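Local coordinates for protein osa (Shigella flexneri, PDB 4O7K) that suppresses the oncogenicity of Agrobacterium tumefaciens and acts as a plasmid fertility inhibition factor of the ParB/Srx superfamily, at residues A[8-22]-A[72-85]. The protein carries 1 engineered substitution. Numbering follows the deposited sequence.
Sequences RCRAWLEIRRLDKEL and NGLAFYRAWLALGV
Leu-18 of helix 4-24 drops as a knob into a hole formed by Leu-74, Tyr-77, Arg-78 and Leu-81 of helix 73-81, the centre of an antiparallel helix pair whose axes come within 9.8 Å at a crossing angle of -153°. Its CD1 makes a CH-pi contact over one face of the Tyr-77 ring, 4.1 Å from the ring centroid, while CD2 meets Leu-74 CD2. Leu-81 CD1 leans over the rim of the same ring and touches Leu-18 CD1 at 3.7 Å.

Arg-78 is the reciprocal knob, set among Ile-15, Leu-18, Asp-19 and Leu-22. In the conformer described, one of two modelled, its NE forms a salt bridge to Asp-19 OD1, but the N-H points poorly at the oxygen and the hydrogen bond is weak. Tyr-77 OH donates to Glu-14 OE2 (2.8 Å), reaching the anti side of a carboxylate turned 77° against the ring. With its CG anti to the backbone N (chi1 -176°) and a bend at chi2, Glu-14 brings OE2 to the ring edge and CG against Leu-81. Farther along, Val-85 packs on Ala-11 and Arg-8, just past a turn ending at Gly-84, whose phi is positive.

In the conformer given for Arg-17, NE pairs with Glu-21 OE2 (2.9 Å), whereas Glu-14 OE1 lies above the Arg-17 guanidinium plane, where no N-H points at it. Lys-94 N also bonds Tyr-77 OH, giving this buried hydroxyl a second partner. Helix 73-81 lies between helix 4-24 and the sheets: on its far side Phe-76 meets Phe-154 edge-to-face and Ala-79 touches Val-134. Leu-22 CD2 rests on Leu-74 CB and on Asn-72, the N-cap, whose OD1 accepts from Ala-75 N (3.2 Å).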
loop_
_atom_site.group_PDB
_atom_site.type_symbol
_atom_site.label_atom_id
_atom_site.label_comp_id
_atom_site.label_asym_id
_atom_site.label_seq_id
_atom_site.Cartn_x
_atom_site.Cartn_y
_atom_site.Cartn_z
ATOM N N ARG A 8 -2.364 14.838 17.417
ATOM C CA ARG A 8 -3.701 14.820 16.822
ATOM C C ARG A 8 -3.908 15.950 15.819
ATOM O O ARG A 8 -4.523 15.754 14.774
ATOM C CB ARG A 8 -4.782 14.901 17.904
ATOM C CG ARG A 8 -4.863 13.664 18.774
ATOM C CD ARG A 8 -6.286 13.409 19.210
ATOM N NE ARG A 8 -6.395 13.309 20.657
ATOM C CZ ARG A 8 -7.452 12.818 21.289
ATOM N NH1 ARG A 8 -7.469 12.763 22.614
ATOM N NH2 ARG A 8 -8.492 12.378 20.592
ATOM N N CYS A 9 -3.421 17.138 16.150
ATOM C CA CYS A 9 -3.608 18.278 15.261
ATOM C C CYS A 9 -2.838 18.068 13.963
ATOM O O CYS A 9 -3.325 18.389 12.877
ATOM C CB CYS A 9 -3.170 19.572 15.941
ATOM S SG CYS A 9 -4.280 20.159 17.249
ATOM N N ARG A 10 -1.638 17.510 14.087
ATOM C CA ARG A 10 -0.782 17.254 12.933
ATOM C C ARG A 10 -1.443 16.260 11.984
ATOM O O ARG A 10 -1.479 16.468 10.765
ATOM C CB ARG A 10 0.580 16.723 13.384
ATOM C CG ARG A 10 1.699 16.983 12.400
ATOM C CD ARG A 10 3.061 16.798 13.060
ATOM N NE ARG A 10 4.109 17.559 12.383
ATOM C CZ ARG A 10 5.322 17.086 12.109
ATOM N NH1 ARG A 10 5.650 15.848 12.462
ATOM N NH2 ARG A 10 6.209 17.848 11.481
ATOM N N ALA A 11 -1.967 15.181 12.558
ATOM C CA ALA A 11 -2.649 14.147 11.786
ATOM C C ALA A 11 -3.871 14.713 11.066
ATOM O O ALA A 11 -4.110 14.427 9.885
ATOM C CB ALA A 11 -3.053 12.987 12.696
ATOM N N TRP A 12 -4.635 15.518 11.793
ATOM C CA TRP A 12 -5.819 16.166 11.262
ATOM C C TRP A 12 -5.479 16.990 10.018
ATOM O O TRP A 12 -6.151 16.894 8.987
ATOM C CB TRP A 12 -6.451 17.057 12.337
ATOM C CG TRP A 12 -7.758 17.649 11.922
ATOM C CD1 TRP A 12 -8.998 17.145 12.177
ATOM C CD2 TRP A 12 -7.958 18.858 11.185
ATOM N NE1 TRP A 12 -9.958 17.963 11.642
ATOM C CE2 TRP A 12 -9.343 19.018 11.018
ATOM C CE3 TRP A 12 -7.096 19.816 10.629
ATOM C CZ2 TRP A 12 -9.891 20.101 10.337
ATOM C CZ3 TRP A 12 -7.640 20.885 9.956
ATOM C CH2 TRP A 12 -9.025 21.023 9.817
ATOM N N LEU A 13 -4.430 17.798 10.123
ATOM C CA LEU A 13 -4.040 18.685 9.041
ATOM C C LEU A 13 -3.565 17.889 7.823
ATOM O O LEU A 13 -3.883 18.233 6.686
ATOM C CB LEU A 13 -2.954 19.645 9.515
ATOM C CG LEU A 13 -3.437 20.790 10.405
ATOM C CD1 LEU A 13 -2.252 21.417 11.111
ATOM C CD2 LEU A 13 -4.214 21.826 9.611
ATOM N N GLU A 14 -2.832 16.809 8.073
ATOM C CA GLU A 14 -2.361 15.944 6.993
ATOM C C GLU A 14 -3.520 15.263 6.271
ATOM O O GLU A 14 -3.537 15.197 5.048
ATOM C CB GLU A 14 -1.383 14.894 7.518
ATOM C CG GLU A 14 -0.769 14.000 6.412
ATOM C CD GLU A 14 0.292 14.706 5.557
ATOM O OE1 GLU A 14 0.284 15.956 5.472
ATOM O OE2 GLU A 14 1.141 13.997 4.966
ATOM N N ILE A 15 -4.491 14.764 7.026
ATOM C CA ILE A 15 -5.691 14.201 6.421
ATOM C C ILE A 15 -6.408 15.247 5.572
ATOM O O ILE A 15 -6.839 14.968 4.453
ATOM C CB ILE A 15 -6.641 13.635 7.501
ATOM C CG1 ILE A 15 -6.016 12.379 8.113
ATOM C CG2 ILE A 15 -8.024 13.348 6.924
ATOM C CD1 ILE A 15 -6.680 11.926 9.412
ATOM N N ARG A 16 -6.506 16.469 6.078
ATOM C CA ARG A 16 -7.153 17.523 5.298
ATOM C C ARG A 16 -6.360 17.829 4.009
ATOM O O ARG A 16 -6.955 18.117 2.967
ATOM C CB ARG A 16 -7.329 18.783 6.153
ATOM C CG ARG A 16 -8.068 19.926 5.474
ATOM C CD ARG A 16 -7.538 21.263 5.965
ATOM N NE ARG A 16 -8.280 22.401 5.424
ATOM C CZ ARG A 16 -7.724 23.408 4.755
ATOM N NH1 ARG A 16 -6.417 23.410 4.515
ATOM N NH2 ARG A 16 -8.480 24.403 4.303
ATOM N N ARG A 17 -5.030 17.758 4.089
ATOM C CA ARG A 17 -4.158 17.961 2.925
ATOM C C ARG A 17 -4.432 16.891 1.879
ATOM O O ARG A 17 -4.568 17.180 0.683
ATOM C CB ARG A 17 -2.679 17.924 3.333
ATOM C CG ARG A 17 -1.694 18.279 2.219
ATOM C CD ARG A 17 -0.242 17.899 2.567
ATOM N NE ARG A 17 0.161 16.613 1.985
ATOM C CZ ARG A 17 1.376 16.077 2.100
ATOM N NH1 ARG A 17 2.324 16.712 2.779
ATOM N NH2 ARG A 17 1.645 14.908 1.535
ATOM N N LEU A 18 -4.513 15.650 2.344
ATOM C CA LEU A 18 -4.800 14.518 1.476
ATOM C C LEU A 18 -6.183 14.649 0.834
ATOM O O LEU A 18 -6.363 14.301 -0.331
ATOM C CB LEU A 18 -4.695 13.214 2.268
ATOM C CG LEU A 18 -3.252 12.882 2.669
ATOM C CD1 LEU A 18 -3.206 11.778 3.723
ATOM C CD2 LEU A 18 -2.423 12.500 1.447
ATOM N N ASP A 19 -7.148 15.163 1.595
ATOM C CA ASP A 19 -8.513 15.328 1.109
ATOM C C ASP A 19 -8.499 16.197 -0.132
ATOM O O ASP A 19 -9.129 15.873 -1.145
ATOM C CB ASP A 19 -9.415 15.957 2.173
ATOM C CG ASP A 19 -9.843 14.972 3.253
ATOM O OD1 ASP A 19 -9.714 13.743 3.050
ATOM O OD2 ASP A 19 -10.324 15.436 4.315
ATOM N N LYS A 20 -7.748 17.291 -0.050
ATOM C CA LYS A 20 -7.630 18.228 -1.161
ATOM C C LYS A 20 -6.812 17.678 -2.334
ATOM O O LYS A 20 -7.196 17.861 -3.484
ATOM C CB LYS A 20 -7.024 19.540 -0.669
ATOM C CG LYS A 20 -7.864 20.181 0.414
ATOM C CD LYS A 20 -7.398 21.577 0.748
ATOM C CE LYS A 20 -8.360 22.214 1.732
ATOM N NZ LYS A 20 -9.744 22.290 1.166
ATOM N N GLU A 21 -5.691 17.017 -2.051
ATOM C CA GLU A 21 -4.878 16.429 -3.114
ATOM C C GLU A 21 -5.704 15.410 -3.878
ATOM O O GLU A 21 -5.645 15.339 -5.106
ATOM C CB GLU A 21 -3.611 15.773 -2.561
ATOM C CG GLU A 21 -2.598 16.756 -2.004
ATOM C CD GLU A 21 -1.437 16.073 -1.310
ATOM O OE1 GLU A 21 -1.434 14.827 -1.239
ATOM O OE2 GLU A 21 -0.522 16.783 -0.838
ATOM N N LEU A 22 -6.492 14.635 -3.146
ATOM C CA LEU A 22 -7.348 13.618 -3.751
ATOM C C LEU A 22 -8.460 14.252 -4.577
ATOM O O LEU A 22 -8.817 13.749 -5.649
ATOM C CB LEU A 22 -7.941 12.710 -2.666
ATOM C CG LEU A 22 -6.977 11.660 -2.116
ATOM C CD1 LEU A 22 -7.491 11.093 -0.803
ATOM C CD2 LEU A 22 -6.763 10.548 -3.136
ATOM N N ASN A 72 -4.868 3.380 -4.474
ATOM C CA ASN A 72 -4.412 4.743 -4.594
ATOM C C ASN A 72 -3.575 5.066 -3.361
ATOM O O ASN A 72 -4.101 5.121 -2.243
ATOM C CB ASN A 72 -5.630 5.665 -4.718
ATOM C CG ASN A 72 -5.260 7.122 -4.832
ATOM O OD1 ASN A 72 -4.356 7.610 -4.153
ATOM N ND2 ASN A 72 -5.982 7.839 -5.685
ATOM N N GLY A 73 -2.274 5.265 -3.553
ATOM C CA GLY A 73 -1.373 5.536 -2.438
ATOM C C GLY A 73 -1.840 6.611 -1.467
ATOM O O GLY A 73 -1.813 6.410 -0.248
ATOM N N LEU A 74 -2.269 7.756 -1.995
ATOM C CA LEU A 74 -2.742 8.846 -1.138
ATOM C C LEU A 74 -3.994 8.456 -0.348
ATOM O O LEU A 74 -4.161 8.864 0.799
ATOM C CB LEU A 74 -3.047 10.093 -1.965
ATOM C CG LEU A 74 -1.874 10.822 -2.625
ATOM C CD1 LEU A 74 -2.379 12.110 -3.247
ATOM C CD2 LEU A 74 -0.741 11.101 -1.641
ATOM N N ALA A 75 -4.884 7.694 -0.978
ATOM C CA ALA A 75 -6.095 7.252 -0.284
ATOM C C ALA A 75 -5.751 6.236 0.801
ATOM O O ALA A 75 -6.354 6.231 1.882
ATOM C CB ALA A 75 -7.081 6.665 -1.259
ATOM N N PHE A 76 -4.797 5.367 0.493
ATOM C CA PHE A 76 -4.347 4.339 1.426
ATOM C C PHE A 76 -3.715 5.001 2.644
ATOM O O PHE A 76 -4.013 4.637 3.785
ATOM C CB PHE A 76 -3.358 3.402 0.725
ATOM C CG PHE A 76 -2.836 2.294 1.591
ATOM C CD1 PHE A 76 -3.498 1.075 1.656
ATOM C CD2 PHE A 76 -1.664 2.455 2.314
ATOM C CE1 PHE A 76 -3.001 0.043 2.431
ATOM C CE2 PHE A 76 -1.161 1.424 3.085
ATOM C CZ PHE A 76 -1.838 0.220 3.149
ATOM N N TYR A 77 -2.849 5.979 2.369
ATOM C CA TYR A 77 -2.197 6.792 3.385
ATOM C C TYR A 77 -3.239 7.431 4.300
ATOM O O TYR A 77 -3.133 7.340 5.520
ATOM C CB TYR A 77 -1.329 7.854 2.702
ATOM C CG TYR A 77 -0.529 8.788 3.593
ATOM C CD1 TYR A 77 -0.186 8.449 4.903
ATOM C CD2 TYR A 77 -0.099 10.015 3.097
ATOM C CE1 TYR A 77 0.561 9.324 5.690
ATOM C CE2 TYR A 77 0.632 10.883 3.863
ATOM C CZ TYR A 77 0.960 10.544 5.154
ATOM O OH TYR A 77 1.694 11.435 5.891
ATOM N N ARG A 78 -4.243 8.070 3.703
ATOM C CA ARG A 78 -5.316 8.711 4.468
ATOM C C ARG A 78 -6.079 7.732 5.355
ATOM O O ARG A 78 -6.368 8.026 6.519
ATOM C CB ARG A 78 -6.297 9.408 3.526
ATOM C CG ARG A 78 -7.490 10.024 4.232
ATOM C CD ARG A 78 -8.428 10.717 3.258
ATOM N NE ARG A 78 -9.549 11.347 3.958
ATOM C CZ ARG A 78 -10.681 10.722 4.269
ATOM N NH1 ARG A 78 -10.855 9.449 3.943
ATOM N NH2 ARG A 78 -11.643 11.371 4.908
ATOM N N ALA A 79 -6.416 6.572 4.804
ATOM C CA ALA A 79 -7.150 5.559 5.561
ATOM C C ALA A 79 -6.308 5.023 6.720
ATOM O O ALA A 79 -6.826 4.710 7.804
ATOM C CB ALA A 79 -7.580 4.425 4.641
ATOM N N TRP A 80 -5.002 4.939 6.498
ATOM C CA TRP A 80 -4.070 4.489 7.532
ATOM C C TRP A 80 -3.989 5.521 8.659
ATOM O O TRP A 80 -4.014 5.170 9.836
ATOM C CB TRP A 80 -2.686 4.232 6.920
ATOM C CG TRP A 80 -1.691 3.573 7.822
ATOM C CD1 TRP A 80 -1.871 3.198 9.138
ATOM C CD2 TRP A 80 -0.343 3.237 7.487
ATOM N NE1 TRP A 80 -0.710 2.633 9.625
ATOM C CE2 TRP A 80 0.246 2.650 8.636
ATOM C CE3 TRP A 80 0.437 3.368 6.321
ATOM C CZ2 TRP A 80 1.560 2.190 8.652
ATOM C CZ3 TRP A 80 1.741 2.910 6.336
ATOM C CH2 TRP A 80 2.293 2.325 7.497
ATOM N N LEU A 81 -3.912 6.797 8.296
ATOM C CA LEU A 81 -3.923 7.863 9.287
ATOM C C LEU A 81 -5.210 7.845 10.120
ATOM O O LEU A 81 -5.224 8.313 11.257
ATOM C CB LEU A 81 -3.759 9.223 8.613
ATOM C CG LEU A 81 -2.350 9.555 8.129
ATOM C CD1 LEU A 81 -2.388 10.750 7.191
ATOM C CD2 LEU A 81 -1.410 9.824 9.292
ATOM N N ALA A 82 -6.283 7.295 9.560
ATOM C CA ALA A 82 -7.566 7.253 10.263
ATOM C C ALA A 82 -7.572 6.229 11.410
ATOM O O ALA A 82 -8.526 6.150 12.190
ATOM C CB ALA A 82 -8.695 6.961 9.280
ATOM N N LEU A 83 -6.500 5.452 11.519
ATOM C CA LEU A 83 -6.319 4.579 12.658
ATOM C C LEU A 83 -6.176 5.409 13.928
ATOM O O LEU A 83 -6.476 4.939 15.016
ATOM C CB LEU A 83 -5.088 3.692 12.495
ATOM C CG LEU A 83 -5.198 2.302 11.890
ATOM C CD1 LEU A 83 -3.947 1.501 12.259
ATOM C CD2 LEU A 83 -6.465 1.588 12.321
ATOM N N GLY A 84 -5.698 6.639 13.781
ATOM C CA GLY A 84 -5.472 7.503 14.922
ATOM C C GLY A 84 -4.006 7.535 15.298
ATOM O O GLY A 84 -3.191 6.868 14.662
ATOM N N VAL A 85 -3.664 8.291 16.339
ATOM C CA VAL A 85 -2.257 8.556 16.646
ATOM C C VAL A 85 -1.661 7.692 17.756
ATOM O O VAL A 85 -0.441 7.672 17.941
ATOM C CB VAL A 85 -2.044 10.033 17.037
ATOM C CG1 VAL A 85 -2.266 10.934 15.835
ATOM C CG2 VAL A 85 -2.957 10.418 18.182
HETATM O O HOH W 1 -11.361 13.635 6.131
#